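Local atomic coordinates of N-acetylglucosaminidase (Paenibacillus barengoltzii, PDB entry 6INX), a protein that probably hydrolyses N-acetylglucosaminyl linkages in chitin-type or N-glycan substrates, as a family 18 glycoside hydrolase with a TIM-barrel fold. Residues Q162-I165 and D166-M170; A269-I273 and D274-F278; D142-G145 and E146-R150; S305-Y308 and K309-V313. All coordinates share one frame; numbering follows the deposited sequence.

Contact 1: residues Q162-I165 and D166-M170; sequences QYYI and DGTEM
Gln-162 reaches one helical turn forward to Asp-166, amide to carboxylate. Its CB leads to a CG that lies anti to the backbone N (chi1 -175°) and passes 3.6 Å from Asp-166 OD2; a bend at chi2 then turns CD forward along the helix, toward Asp-166, and NE2 donates to Asp-166 OD1 at 2.9 Å. The acceptor lies in the amide plane, but the amide meets the carboxylate from above its plane. The backbone repeats the i to i+4 step, Asp-166 N giving its hydrogen to Gln-162 O. The other oxygen, Asp-166 OD2, forms a salt bridge with Arg-210 of the second subunit. Shortened to an alanine, Asp-166 would probably leave that arginine without its mate across the subunit interface and the Gln-162 amide free to turn.

At the helix end, Gly-167 N makes weak bonds to Tyr-163 O and Tyr-164 O. Thr-168 OG1 donates to Tyr-164 O at 2.8 Å, while its CG2 sits over one face of the Tyr-164 ring, 4.1 Å from the centroid, a CH-pi contact. Met-170 SD approaches the edge of the same ring, 3.8 Å from Tyr-164 CE1, a Met-aromatic contact. One water joins Ile-165 O to Met-170 N, at the start of helix 170-173. Phe-220 of helix 213-222 and Phe-130 of helix 126-148 pack around Tyr-164. The chemistry is thus divided: a charged carboxylate, oriented by an amide, serves the dimer contact, whereas an aromatic ring, a methyl and a sulfur fill the inner side of the turn.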
loop_
_atom_site.group_PDB
_atom_site.type_symbol
_atom_site.label_atom_id
_atom_site.label_comp_id
_atom_site.label_asym_id
_atom_site.label_seq_id
_atom_site.Cartn_x
_atom_site.Cartn_y
_atom_site.Cartn_z
ATOM N N GLN A 162 2.841 1.060 7.394
ATOM C CA GLN A 162 2.273 0.080 8.315
ATOM C C GLN A 162 3.139 -1.169 8.435
ATOM O O GLN A 162 3.244 -1.751 9.518
ATOM C CB GLN A 162 0.864 -0.304 7.853
ATOM C CG GLN A 162 0.125 -1.229 8.812
ATOM C CD GLN A 162 -0.278 -0.551 10.106
ATOM O OE1 GLN A 162 -0.904 0.511 10.093
ATOM N NE2 GLN A 162 0.069 -1.162 11.227
ATOM N N TYR A 163 3.733 -1.622 7.327
ATOM C CA TYR A 163 4.549 -2.832 7.391
ATOM C C TYR A 163 5.585 -2.745 8.503
ATOM O O TYR A 163 5.889 -3.751 9.159
ATOM C CB TYR A 163 5.234 -3.105 6.042
ATOM C CG TYR A 163 6.262 -2.062 5.643
ATOM C CD1 TYR A 163 5.914 -0.981 4.842
ATOM C CD2 TYR A 163 7.583 -2.146 6.081
ATOM C CE1 TYR A 163 6.852 -0.019 4.489
ATOM C CE2 TYR A 163 8.523 -1.173 5.734
ATOM C CZ TYR A 163 8.141 -0.118 4.940
ATOM O OH TYR A 163 9.057 0.846 4.590
ATOM N N TYR A 164 6.167 -1.560 8.712
ATOM C CA TYR A 164 7.276 -1.471 9.657
ATOM C C TYR A 164 6.779 -1.624 11.087
ATOM O O TYR A 164 7.413 -2.310 11.905
ATOM C CB TYR A 164 8.039 -0.155 9.481
ATOM C CG TYR A 164 9.341 -0.161 10.258
ATOM C CD1 TYR A 164 9.377 0.282 11.581
ATOM C CD2 TYR A 164 10.515 -0.644 9.682
ATOM C CE1 TYR A 164 10.558 0.271 12.308
ATOM C CE2 TYR A 164 11.709 -0.664 10.397
ATOM C CZ TYR A 164 11.718 -0.209 11.710
ATOM O OH TYR A 164 12.890 -0.226 12.434
ATOM N N ILE A 165 5.637 -1.003 11.393
ATOM C CA ILE A 165 4.986 -1.186 12.685
ATOM C C ILE A 165 4.671 -2.657 12.910
ATOM O O ILE A 165 4.879 -3.195 14.004
ATOM C CB ILE A 165 3.710 -0.324 12.735
ATOM C CG1 ILE A 165 4.042 1.155 12.507
ATOM C CG2 ILE A 165 2.961 -0.541 14.049
ATOM C CD1 ILE A 165 4.895 1.762 13.601
ATOM N N ASP A 166 4.171 -3.338 11.870
ATOM C CA ASP A 166 3.777 -4.733 12.003
ATOM C C ASP A 166 4.971 -5.651 12.206
ATOM O O ASP A 166 4.801 -6.747 12.746
ATOM C CB ASP A 166 2.996 -5.185 10.764
ATOM C CG ASP A 166 1.651 -4.485 10.625
ATOM O OD1 ASP A 166 1.207 -3.841 11.600
ATOM O OD2 ASP A 166 1.030 -4.597 9.548
ATOM N N GLY A 167 6.168 -5.240 11.790
ATOM C CA GLY A 167 7.350 -6.061 11.952
ATOM C C GLY A 167 8.212 -5.725 13.145
ATOM O O GLY A 167 9.294 -6.308 13.291
ATOM N N THR A 168 7.766 -4.816 14.016
ATOM C CA THR A 168 8.560 -4.385 15.161
ATOM C C THR A 168 7.663 -4.227 16.384
ATOM O O THR A 168 6.434 -4.333 16.302
ATOM C CB THR A 168 9.248 -3.044 14.885
ATOM O OG1 THR A 168 8.251 -2.079 14.537
ATOM C CG2 THR A 168 10.224 -3.164 13.728
ATOM N N GLU A 169 8.301 -3.961 17.519
ATOM C CA GLU A 169 7.640 -3.655 18.791
ATOM C C GLU A 169 8.046 -2.238 19.194
ATOM O O GLU A 169 8.856 -2.060 20.100
ATOM C CB GLU A 169 8.076 -4.669 19.876
ATOM C CG GLU A 169 7.856 -6.131 19.529
ATOM C CD GLU A 169 8.507 -7.104 20.525
ATOM O OE1 GLU A 169 9.534 -6.767 21.159
ATOM O OE2 GLU A 169 7.987 -8.228 20.671
ATOM N N MET A 170 7.488 -1.230 18.514
ATOM C CA MET A 170 8.053 0.112 18.616
ATOM C C MET A 170 7.940 0.695 20.021
ATOM O O MET A 170 8.800 1.483 20.422
ATOM C CB MET A 170 7.436 1.043 17.573
ATOM C CG MET A 170 7.972 0.815 16.151
ATOM S SD MET A 170 9.781 0.808 16.010
ATOM C CE MET A 170 10.154 2.382 16.795
HETATM O O HOH W 1 5.416 -1.430 16.508
#

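Contact 2: residues A269-I273 and D274-F278; sequences AAEYI and DRNGF
This is a surface turn contact in which the chain leaves helix 265-272, reverses twice and enters strand 279-283, its two ends joined by an aromatic pair. The rings of Tyr-272 and Phe-278 meet edge-to-face: the edge of Tyr-272 is directed at the face of Phe-278, centroids 5.1 Å apart and planes at 62°. Tyr-272 CD2 comes to 3.7 Å from Phe-278 CE1, and the two side chains lie side by side, pointing the same way. A serine in place of Phe-278 would probably open a gap beside the tyrosine and leave its ring edge without an aromatic face.

The backbone between them turns as type II from Tyr-272 to Arg-275 and as type I' from Arg-275 to Phe-278. Asn-276 fastens the second turn to the helix end: ND2 donates to Glu-271 O at 2.8 Å, nearly straight at 171°, in the carbonyl plane and on a lone pair. A water links the same amide nitrogen to Glu-271 OE2. Another water accepts from Arg-275 NE at 2.7 Å and donates to Ala-269 O and Ile-273 O, so the arginine reaches these carbonyls through solvent. Asp-274 OD1 accepts from Arg-280 N in the next strand. On the sheet side, Tyr-272 and Phe-278 rest on Ile-298 of strand 297-299, and Tyr-272 and Ile-273 on Leu-291 of strand 288-292, which sets the helix end and turn against the antiparallel sheet.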
loop_
_atom_site.group_PDB
_atom_site.type_symbol
_atom_site.label_atom_id
_atom_site.label_comp_id
_atom_site.label_asym_id
_atom_site.label_seq_id
_atom_site.Cartn_x
_atom_site.Cartn_y
_atom_site.Cartn_z
ATOM N N ALA A 269 17.705 20.767 -10.448
ATOM C CA ALA A 269 17.872 22.208 -10.589
ATOM C C ALA A 269 18.514 22.555 -11.925
ATOM O O ALA A 269 18.134 23.543 -12.566
ATOM C CB ALA A 269 18.707 22.746 -9.422
ATOM N N ALA A 270 19.463 21.737 -12.378
ATOM C CA ALA A 270 20.213 22.070 -13.587
ATOM C C ALA A 270 19.431 21.773 -14.862
ATOM O O ALA A 270 19.535 22.520 -15.842
ATOM C CB ALA A 270 21.538 21.311 -13.608
ATOM N N GLU A 271 18.642 20.698 -14.875
ATOM C CA GLU A 271 18.148 20.130 -16.124
ATOM C C GLU A 271 16.636 19.943 -16.189
ATOM O O GLU A 271 16.104 19.809 -17.296
ATOM C CB GLU A 271 18.846 18.783 -16.396
ATOM C CG GLU A 271 18.357 17.959 -17.596
ATOM C CD GLU A 271 19.048 18.334 -18.895
ATOM O OE1 GLU A 271 18.836 17.622 -19.903
ATOM O OE2 GLU A 271 19.794 19.338 -18.907
ATOM N N TYR A 272 15.921 19.955 -15.068
ATOM C CA TYR A 272 14.531 19.503 -15.116
ATOM C C TYR A 272 13.513 20.516 -14.628
ATOM O O TYR A 272 12.429 20.611 -15.209
ATOM C CB TYR A 272 14.361 18.209 -14.301
ATOM C CG TYR A 272 14.974 16.986 -14.937
ATOM C CD1 TYR A 272 16.333 16.707 -14.792
ATOM C CD2 TYR A 272 14.197 16.100 -15.676
ATOM C CE1 TYR A 272 16.898 15.581 -15.365
ATOM C CE2 TYR A 272 14.758 14.967 -16.253
ATOM C CZ TYR A 272 16.107 14.711 -16.090
ATOM O OH TYR A 272 16.697 13.601 -16.652
ATOM N N ILE A 273 13.797 21.255 -13.557
ATOM C CA ILE A 273 12.769 22.101 -12.955
ATOM C C ILE A 273 12.470 23.252 -13.909
ATOM O O ILE A 273 13.332 24.100 -14.160
ATOM C CB ILE A 273 13.180 22.616 -11.570
ATOM C CG1 ILE A 273 13.349 21.448 -10.592
ATOM C CG2 ILE A 273 12.134 23.607 -11.057
ATOM C CD1 ILE A 273 13.961 21.849 -9.255
ATOM N N ASP A 274 11.250 23.277 -14.448
ATOM C CA ASP A 274 10.825 24.291 -15.418
ATOM C C ASP A 274 11.813 24.435 -16.578
ATOM O O ASP A 274 12.166 25.540 -17.000
ATOM C CB ASP A 274 10.518 25.622 -14.737
ATOM C CG ASP A 274 9.248 25.562 -13.924
ATOM O OD1 ASP A 274 8.257 24.973 -14.424
ATOM O OD2 ASP A 274 9.223 26.106 -12.800
ATOM N N ARG A 275 12.243 23.295 -17.109
ATOM C CA ARG A 275 13.239 23.246 -18.170
ATOM C C ARG A 275 13.034 21.972 -18.979
ATOM O O ARG A 275 12.498 20.982 -18.477
ATOM C CB ARG A 275 14.652 23.244 -17.571
ATOM C CG ARG A 275 15.774 23.481 -18.571
ATOM C CD ARG A 275 17.110 23.574 -17.845
ATOM N NE ARG A 275 16.992 24.449 -16.687
ATOM C CZ ARG A 275 17.330 25.734 -16.690
ATOM N NH1 ARG A 275 17.818 26.290 -17.792
ATOM N NH2 ARG A 275 17.170 26.461 -15.592
ATOM N N ASN A 276 13.456 22.011 -20.247
ATOM C CA ASN A 276 13.467 20.832 -21.116
ATOM C C ASN A 276 12.090 20.184 -21.246
ATOM O O ASN A 276 11.980 18.964 -21.401
ATOM C CB ASN A 276 14.526 19.815 -20.690
ATOM C CG ASN A 276 15.928 20.271 -21.016
ATOM O OD1 ASN A 276 16.235 20.580 -22.168
ATOM N ND2 ASN A 276 16.784 20.331 -20.004
ATOM N N GLY A 277 11.040 20.994 -21.179
ATOM C CA GLY A 277 9.686 20.512 -21.325
ATOM C C GLY A 277 9.007 20.132 -20.027
ATOM O O GLY A 277 7.795 19.894 -20.031
ATOM N N PHE A 278 9.747 20.065 -18.924
ATOM C CA PHE A 278 9.180 19.681 -17.639
ATOM C C PHE A 278 8.617 20.908 -16.945
ATOM O O PHE A 278 9.309 21.920 -16.799
ATOM C CB PHE A 278 10.243 19.032 -16.751
ATOM C CG PHE A 278 10.611 17.642 -17.171
ATOM C CD1 PHE A 278 11.575 17.432 -18.143
ATOM C CD2 PHE A 278 9.983 16.540 -16.610
ATOM C CE1 PHE A 278 11.920 16.165 -18.543
ATOM C CE2 PHE A 278 10.316 15.260 -17.012
ATOM C CZ PHE A 278 11.292 15.063 -17.978
HETATM O O HOH W 2 16.019 24.106 -14.188
HETATM O O HOH W 3 19.428 21.937 -19.483
#

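Contact 3: residues D142-G145 and E146-R150; sequences DRQG and ERDGR
The Arg-143 guanidinium has Glu-146 at its edge and Arg-147 CZ over one face. At the edge, NH1 forms a salt bridge with Glu-146 OE1 at 2.9 Å, met on the anti side of the carboxylate, the two planes only 20° apart. Bends at chi2 and chi3 fold the Arg-143 chain back so that its CD also lies against this oxygen. On the face side the two arginines come close, NH2 to NH2 at 3.4 Å, their planes well turned from each other; Arg-147 has Arg-143 O over a face of its own and Gln-144 OE1 near its edge. There Arg-147 NH1 donates to Gln-144 OE1 at 2.8 Å, from above the carbonyl plane and with a bent angle of 132°.

The Gln-144 amide works as acceptor and donor at once. Its NE2 donates to Asp-148 OD1 at 3.0 Å, nearly straight at 172°, and Tyr-152 OH bonds to that same oxygen. Gln-144 CG stands anti to the backbone N, which carries the amide forward between Arg-147 and Asp-148, while Val-95 and Thr-99 of helix 84-100 pack against it. Helix 126-148 ends in a Schellman motif: Gly-149 has positive phi, and Arg-150 N donates to Gly-145 O at 2.9 Å. The positive charge crowded at the two guanidiniums is probably offset in part by Glu-146, and the buried amide has both its ends bonded.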
loop_
_atom_site.group_PDB
_atom_site.type_symbol
_atom_site.label_atom_id
_atom_site.label_comp_id
_atom_site.label_asym_id
_atom_site.label_seq_id
_atom_site.Cartn_x
_atom_site.Cartn_y
_atom_site.Cartn_z
ATOM N N ASP A 142 26.112 1.867 26.736
ATOM C CA ASP A 142 26.031 2.549 28.026
ATOM C C ASP A 142 27.192 2.153 28.931
ATOM O O ASP A 142 27.762 3.002 29.624
ATOM C CB ASP A 142 24.699 2.246 28.699
ATOM C CG ASP A 142 23.562 3.094 28.151
ATOM O OD1 ASP A 142 23.805 3.971 27.285
ATOM O OD2 ASP A 142 22.421 2.881 28.604
ATOM N N ARG A 143 27.570 0.876 28.929
ATOM C CA ARG A 143 28.734 0.467 29.709
ATOM C C ARG A 143 29.994 1.180 29.236
ATOM O O ARG A 143 30.832 1.591 30.050
ATOM C CB ARG A 143 28.900 -1.050 29.648
ATOM C CG ARG A 143 27.932 -1.791 30.553
ATOM C CD ARG A 143 28.313 -1.650 32.019
ATOM N NE ARG A 143 29.642 -2.194 32.265
ATOM C CZ ARG A 143 30.699 -1.477 32.636
ATOM N NH1 ARG A 143 30.599 -0.156 32.822
ATOM N NH2 ARG A 143 31.860 -2.088 32.820
ATOM N N GLN A 144 30.157 1.338 27.924
ATOM C CA GLN A 144 31.326 2.061 27.435
ATOM C C GLN A 144 31.239 3.543 27.780
ATOM O O GLN A 144 32.252 4.169 28.107
ATOM C CB GLN A 144 31.507 1.845 25.933
ATOM C CG GLN A 144 32.824 2.381 25.376
ATOM C CD GLN A 144 34.033 1.734 26.018
ATOM O OE1 GLN A 144 34.051 0.527 26.270
ATOM N NE2 GLN A 144 35.056 2.537 26.290
ATOM N N GLY A 145 30.040 4.117 27.729
ATOM C CA GLY A 145 29.878 5.494 28.162
ATOM C C GLY A 145 30.174 5.685 29.637
ATOM O O GLY A 145 30.661 6.744 30.045
ATOM N N GLU A 146 29.881 4.676 30.457
ATOM C CA GLU A 146 30.262 4.755 31.862
ATOM C C GLU A 146 31.778 4.803 32.003
ATOM O O GLU A 146 32.317 5.639 32.738
ATOM C CB GLU A 146 29.663 3.575 32.628
ATOM C CG GLU A 146 28.147 3.675 32.759
ATOM C CD GLU A 146 27.464 2.326 32.877
ATOM O OE1 GLU A 146 28.128 1.322 33.222
ATOM O OE2 GLU A 146 26.242 2.278 32.619
ATOM N N ARG A 147 32.487 3.932 31.277
ATOM C CA ARG A 147 33.948 3.930 31.342
ATOM C C ARG A 147 34.524 5.262 30.881
ATOM O O ARG A 147 35.485 5.772 31.470
ATOM C CB ARG A 147 34.519 2.813 30.462
ATOM C CG ARG A 147 34.140 1.407 30.864
ATOM C CD ARG A 147 34.665 0.403 29.831
ATOM N NE ARG A 147 34.206 -0.955 30.100
ATOM C CZ ARG A 147 33.354 -1.642 29.340
ATOM N NH1 ARG A 147 32.848 -1.120 28.222
ATOM N NH2 ARG A 147 33.014 -2.872 29.701
ATOM N N ASP A 148 33.953 5.836 29.827
ATOM C CA ASP A 148 34.503 7.017 29.181
ATOM C C ASP A 148 33.937 8.317 29.728
ATOM O O ASP A 148 34.312 9.387 29.246
ATOM C CB ASP A 148 34.279 6.955 27.663
ATOM C CG ASP A 148 35.107 5.873 26.996
ATOM O OD1 ASP A 148 34.738 5.442 25.881
ATOM O OD2 ASP A 148 36.130 5.455 27.593
ATOM N N GLY A 149 33.048 8.248 30.711
ATOM C CA GLY A 149 32.507 9.450 31.320
ATOM C C GLY A 149 31.615 10.260 30.409
ATOM O O GLY A 149 31.608 11.496 30.492
ATOM N N ARG A 150 30.852 9.605 29.536
ATOM C CA ARG A 150 30.080 10.335 28.540
ATOM C C ARG A 150 28.896 9.487 28.091
ATOM O O ARG A 150 28.744 8.328 28.484
ATOM C CB ARG A 150 30.942 10.670 27.330
ATOM C CG ARG A 150 31.534 9.430 26.677
ATOM C CD ARG A 150 32.097 9.760 25.325
ATOM N NE ARG A 150 31.016 10.038 24.390
ATOM C CZ ARG A 150 31.198 10.442 23.139
ATOM N NH1 ARG A 150 32.424 10.623 22.665
ATOM N NH2 ARG A 150 30.147 10.664 22.364
#

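Contact 4: residues S305-Y308 and K309-V313; sequences SIRY and KCDYV
Arg-307 and Asp-311 meet one helical turn apart, guanidinium and carboxylate planes standing almost perpendicular at 79°. NE of Arg-307 makes the salt bridge, donating to Asp-311 OD1 at 3.1 Å with an angle of 145°. The donor comes on the syn side of the carboxylate, slightly out of its plane, and the carboxylate lies at the guanidinium edge. CG of the arginine is turned away from its backbone N (chi1 169°), and a bend at chi2 brings NE along the helix toward Asp-311; the aspartate CB points toward the preceding turn. Backbone reinforces the pair: Asp-311 N donates to Arg-307 O at 2.9 Å.

The remaining side chains fan out from the same turns. Lys-309 lays its CG 3.3 Å from Ser-305 O, then extends away from the helix to a salt bridge with Asp-301, its NZ also bonding Thr-199 and Gly-233. Ser-305 OG bonds the same Asp-301, which thus ties together two residues four apart. Lys-309 and Val-313 pack on Ile-232 of barrel strand 230-235. Ile-306 CG2 touches Cys-310 SG at 4.2 Å, and both pack on Leu-338 of helix 333-341. Tyr-312 leads off to Asp-214 through its hydroxyl.

Helix 303-316 is therefore two-sided. An ion pair resting on one hydrogen bond lies along its outer side, whereas the buried ammonium of Lys-309 is held by a carboxylate, a hydroxyl and a carbonyl, which would probably stabilise its charge.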
loop_
_atom_site.group_PDB
_atom_site.type_symbol
_atom_site.label_atom_id
_atom_site.label_comp_id
_atom_site.label_asym_id
_atom_site.label_seq_id
_atom_site.Cartn_x
_atom_site.Cartn_y
_atom_site.Cartn_z
ATOM N N SER A 305 8.671 22.565 0.104
ATOM C CA SER A 305 8.186 21.439 0.896
ATOM C C SER A 305 8.984 21.278 2.187
ATOM O O SER A 305 8.422 20.926 3.229
ATOM C CB SER A 305 8.204 20.155 0.062
ATOM O OG SER A 305 9.506 19.842 -0.411
ATOM N N ILE A 306 10.289 21.564 2.146
ATOM C CA ILE A 306 11.091 21.505 3.361
ATOM C C ILE A 306 10.599 22.521 4.395
ATOM O O ILE A 306 10.482 22.200 5.584
ATOM C CB ILE A 306 12.587 21.651 3.029
ATOM C CG1 ILE A 306 13.108 20.361 2.384
ATOM C CG2 ILE A 306 13.395 21.999 4.275
ATOM C CD1 ILE A 306 14.530 20.497 1.836
ATOM N N ARG A 307 10.270 23.756 3.970
ATOM C CA ARG A 307 9.733 24.711 4.949
ATOM C C ARG A 307 8.456 24.182 5.575
ATOM O O ARG A 307 8.256 24.299 6.787
ATOM C CB ARG A 307 9.495 26.112 4.350
ATOM C CG ARG A 307 8.690 27.137 5.224
ATOM C CD ARG A 307 9.540 27.455 6.434
ATOM N NE ARG A 307 8.994 28.422 7.362
ATOM C CZ ARG A 307 9.450 29.669 7.524
ATOM N NH1 ARG A 307 10.486 30.132 6.809
ATOM N NH2 ARG A 307 8.877 30.460 8.452
ATOM N N TYR A 308 7.571 23.593 4.764
ATOM C CA TYR A 308 6.352 23.025 5.328
ATOM C C TYR A 308 6.665 21.896 6.305
ATOM O O TYR A 308 6.022 21.781 7.353
ATOM C CB TYR A 308 5.418 22.535 4.218
ATOM C CG TYR A 308 4.538 23.618 3.624
ATOM C CD1 TYR A 308 3.448 24.115 4.330
ATOM C CD2 TYR A 308 4.789 24.123 2.355
ATOM C CE1 TYR A 308 2.636 25.104 3.788
ATOM C CE2 TYR A 308 3.979 25.114 1.801
ATOM C CZ TYR A 308 2.911 25.598 2.528
ATOM O OH TYR A 308 2.099 26.582 1.991
ATOM N N LYS A 309 7.660 21.065 5.990
ATOM C CA LYS A 309 8.042 19.991 6.904
ATOM C C LYS A 309 8.574 20.545 8.220
ATOM O O LYS A 309 8.265 20.016 9.293
ATOM C CB LYS A 309 9.078 19.082 6.240
ATOM C CG LYS A 309 8.516 18.226 5.095
ATOM C CD LYS A 309 9.555 17.243 4.563
ATOM C CE LYS A 309 8.959 16.385 3.443
ATOM N NZ LYS A 309 9.902 15.341 2.923
ATOM N N CYS A 310 9.355 21.629 8.158
ATOM C CA CYS A 310 9.886 22.241 9.375
ATOM C C CYS A 310 8.777 22.852 10.224
ATOM O O CYS A 310 8.770 22.690 11.452
ATOM C CB CYS A 310 10.921 23.305 9.017
ATOM S SG CYS A 310 12.439 22.656 8.312
ATOM N N ASP A 311 7.831 23.557 9.590
ATOM C CA ASP A 311 6.701 24.110 10.330
ATOM C C ASP A 311 5.902 23.009 11.012
ATOM O O ASP A 311 5.403 23.192 12.128
ATOM C CB ASP A 311 5.774 24.895 9.396
ATOM C CG ASP A 311 6.444 26.107 8.767
ATOM O OD1 ASP A 311 7.453 26.596 9.313
ATOM O OD2 ASP A 311 5.948 26.579 7.724
ATOM N N TYR A 312 5.753 21.860 10.339
ATOM C CA TYR A 312 5.041 20.726 10.921
ATOM C C TYR A 312 5.778 20.185 12.139
ATOM O O TYR A 312 5.157 19.863 13.159
ATOM C CB TYR A 312 4.884 19.638 9.850
ATOM C CG TYR A 312 4.157 18.379 10.289
ATOM C CD1 TYR A 312 4.857 17.271 10.780
ATOM C CD2 TYR A 312 2.777 18.277 10.168
ATOM C CE1 TYR A 312 4.190 16.117 11.175
ATOM C CE2 TYR A 312 2.102 17.120 10.559
ATOM C CZ TYR A 312 2.815 16.047 11.055
ATOM O OH TYR A 312 2.136 14.908 11.442
ATOM N N VAL A 313 7.106 20.091 12.056
ATOM C CA VAL A 313 7.896 19.626 13.193
ATOM C C VAL A 313 7.680 20.533 14.398
ATOM O O VAL A 313 7.481 20.063 15.523
ATOM C CB VAL A 313 9.382 19.536 12.798
ATOM C CG1 VAL A 313 10.289 19.531 14.021
ATOM C CG2 VAL A 313 9.631 18.289 11.951
#

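In the fold
Along the chain the order is contacts 3, 1, 2, 4. Contact 3 closes helix 126-148, and contact 1 follows strand 153-159, whose parallel neighbours build the barrel. Helix 126-148 also packs on contact 1, so the two share it, their centres 31 Å apart. Contact 2 packs against the antiparallel sheet inserted between strands 230-235 and 320-324; contact 4 lies on helix 303-316, which returns the chain from that sheet to the barrel. The nearest atoms of contacts 2 and 4 are about 10 Å apart. Contacts 2 and 3, centres 51 Å apart, lie on opposite sides of the chain's centre. The four thus belong to separate parts of barrel and insertion, and contact 1 alone touches the second subunit.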